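Local coordinates for 361aa long hypothetical D-aminopeptidase (Pyrococcus horikoshii, PDB 2DRH) that is of unknown function but belongs to the peptidase S58 family and may therefore act as an aminopeptidase, at the interface of chains A and B. Coordinates in Å, arbitrary orientation; residue numbers count along the deposited sequence, not the author numbering. Chains: chain A/B, 361aa long hypothetical D-aminopeptidase.

The interface of chains A and B. Residues chain A 218-219, 356-358; chain B 218-221, 356, 358.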
loop_
_atom_site.group_PDB
_atom_site.type_symbol
_atom_site.label_atom_id
_atom_site.label_comp_id
_atom_site.label_asym_id
_atom_site.label_seq_id
_atom_site.Cartn_x
_atom_site.Cartn_y
_atom_site.Cartn_z
ATOM N N ALA A 218 -8.083 30.845 -3.851
ATOM C CA ALA A 218 -8.934 30.919 -5.027
ATOM C C ALA A 218 -8.085 31.295 -6.233
ATOM O O ALA A 218 -8.495 32.098 -7.066
ATOM C CB ALA A 218 -10.052 31.947 -4.817
ATOM N N GLY A 219 -6.888 30.718 -6.301
ATOM C CA GLY A 219 -5.988 30.973 -7.415
ATOM C C GLY A 219 -5.065 32.174 -7.293
ATOM O O GLY A 219 -4.092 32.292 -8.042
ATOM N N TYR A 356 -6.904 41.230 -8.377
ATOM C CA TYR A 356 -6.854 40.137 -9.339
ATOM C C TYR A 356 -8.229 39.818 -9.912
ATOM O O TYR A 356 -8.474 38.712 -10.393
ATOM C CB TYR A 356 -6.244 38.891 -8.699
ATOM C CG TYR A 356 -4.753 38.998 -8.469
ATOM C CD1 TYR A 356 -4.235 39.780 -7.436
ATOM C CD2 TYR A 356 -3.857 38.323 -9.295
ATOM C CE1 TYR A 356 -2.857 39.882 -7.229
ATOM C CE2 TYR A 356 -2.482 38.419 -9.103
ATOM C CZ TYR A 356 -1.987 39.197 -8.070
ATOM O OH TYR A 356 -0.626 39.273 -7.884
ATOM N N GLY A 357 -9.120 40.805 -9.861
ATOM C CA GLY A 357 -10.463 40.642 -10.391
ATOM C C GLY A 357 -11.198 39.397 -9.938
ATOM O O GLY A 357 -11.806 38.703 -10.755
ATOM N N ARG A 358 -11.153 39.114 -8.640
ATOM C CA ARG A 358 -11.829 37.945 -8.089
ATOM C C ARG A 358 -12.472 38.266 -6.749
ATOM O O ARG A 358 -11.875 38.034 -5.698
ATOM C CB ARG A 358 -10.842 36.798 -7.895
ATOM C CG ARG A 358 -10.100 36.400 -9.142
ATOM C CD ARG A 358 -9.193 35.229 -8.856
ATOM N NE ARG A 358 -8.305 34.955 -9.976
ATOM C CZ ARG A 358 -7.353 34.033 -9.960
ATOM N NH1 ARG A 358 -7.166 33.292 -8.878
ATOM N NH2 ARG A 358 -6.586 33.855 -11.023
ATOM N N ALA B 218 -2.076 29.073 -13.696
ATOM C CA ALA B 218 -1.484 30.014 -12.756
ATOM C C ALA B 218 -2.571 30.612 -11.862
ATOM O O ALA B 218 -2.598 31.818 -11.624
ATOM C CB ALA B 218 -0.755 31.119 -13.502
ATOM N N GLY B 219 -3.478 29.759 -11.388
ATOM C CA GLY B 219 -4.538 30.213 -10.506
ATOM C C GLY B 219 -5.751 30.849 -11.164
ATOM O O GLY B 219 -6.786 31.013 -10.517
ATOM N N VAL B 220 -5.637 31.205 -12.439
ATOM C CA VAL B 220 -6.746 31.833 -13.151
ATOM C C VAL B 220 -7.751 30.803 -13.686
ATOM O O VAL B 220 -7.365 29.814 -14.300
ATOM C CB VAL B 220 -6.218 32.706 -14.327
ATOM C CG1 VAL B 220 -7.372 33.432 -15.005
ATOM C CG2 VAL B 220 -5.186 33.710 -13.811
ATOM N N PRO B 221 -9.058 31.026 -13.445
ATOM C CA PRO B 221 -10.152 30.149 -13.883
ATOM C C PRO B 221 -10.439 30.204 -15.388
ATOM O O PRO B 221 -11.572 30.447 -15.822
ATOM C CB PRO B 221 -11.331 30.635 -13.047
ATOM C CG PRO B 221 -11.064 32.089 -12.921
ATOM C CD PRO B 221 -9.583 32.125 -12.613
ATOM N N TYR B 356 -7.230 39.024 -14.967
ATOM C CA TYR B 356 -7.192 38.567 -13.585
ATOM C C TYR B 356 -5.941 39.015 -12.835
ATOM O O TYR B 356 -5.533 38.389 -11.856
ATOM C CB TYR B 356 -7.327 37.043 -13.522
ATOM C CG TYR B 356 -8.744 36.565 -13.748
ATOM C CD1 TYR B 356 -9.295 36.524 -15.028
ATOM C CD2 TYR B 356 -9.548 36.190 -12.675
ATOM C CE1 TYR B 356 -10.612 36.120 -15.232
ATOM C CE2 TYR B 356 -10.864 35.788 -12.868
ATOM C CZ TYR B 356 -11.389 35.754 -14.146
ATOM O OH TYR B 356 -12.689 35.348 -14.332
ATOM N N ARG B 358 -2.952 38.832 -13.740
ATOM C CA ARG B 358 -1.780 38.035 -14.079
ATOM C C ARG B 358 -0.963 38.618 -15.230
ATOM O O ARG B 358 -1.328 39.641 -15.815
ATOM C CB ARG B 358 -2.201 36.602 -14.421
ATOM C CG ARG B 358 -1.777 35.561 -13.395
ATOM C CD ARG B 358 -2.244 35.928 -11.996
ATOM N NE ARG B 358 -1.841 34.937 -10.999
ATOM C CZ ARG B 358 -0.582 34.601 -10.735
ATOM N NH1 ARG B 358 0.418 35.174 -11.392
ATOM N NH2 ARG B 358 -0.318 33.690 -9.807
#
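Two copies of the protein meet here across a two-fold axis, each lending a loop around residues 218-221 and its C-terminal tail; whether the pair forms in solution the structure alone does not show. The dense part of the patch gathers around A:Arg358, which has 75 Å² hidden by chain B. Its CG stands anti to its own carbonyl carbon (chi1 -56°), and the chain runs extended from CG to NE, carrying the guanidinium over to the opposite loop. A:Arg358 NH1 hydrogen-bonds to A:Ala218 O at 2.5 Å, on a lone pair in the carbonyl plane but bent, with 125° at the hydrogen and the acceptor tilted out of the guanidinium plane. B:Gly219 O sits obliquely over the guanidinium, 2.8 Å from A:Arg358 NH1, but the N-H groups point elsewhere, so any attraction would be of charge to carbonyl dipole, not a hydrogen bond. On the same side B:Pro221 CD lies over the rim of the face, 3.7 Å above the plane, while B:Val220 CG2 meets the edge. Nearer the backbone, the shaft runs across the edge of the B:Tyr356 ring, CD in its plane, with A:Arg358 NE 3.2 Å from CD2 of B:Tyr356. An alanine in place of A:Arg358 would lose the bond to A:Ala218 and would probably loosen the packing against B:Tyr356 and B:Pro221. Beside it the loops approach directly, A:Gly219 CA lying 3.5 Å from B:Gly219 CA, backbone against backbone. The base of the A:Tyr356 ring is also close-packed, its CG 3.5 Å from the backbone O of B:Tyr356.

The looser side belongs to B:Arg358, with just 17 Å² hidden. Bent at chi2 (54°), it brings CD to the in-plane edge of the A:Tyr356 ring, 3.8 Å from CE2 of A:Tyr356, with ring and guanidinium planes nearly perpendicular. The two arginines thus break the local symmetry, and their different courses may ease repulsion between like charges.

In each fold, the tail follows helix 346-355, while the loop holding residues 218-221 joins 3-10 helix 212-214 to helix 222-225.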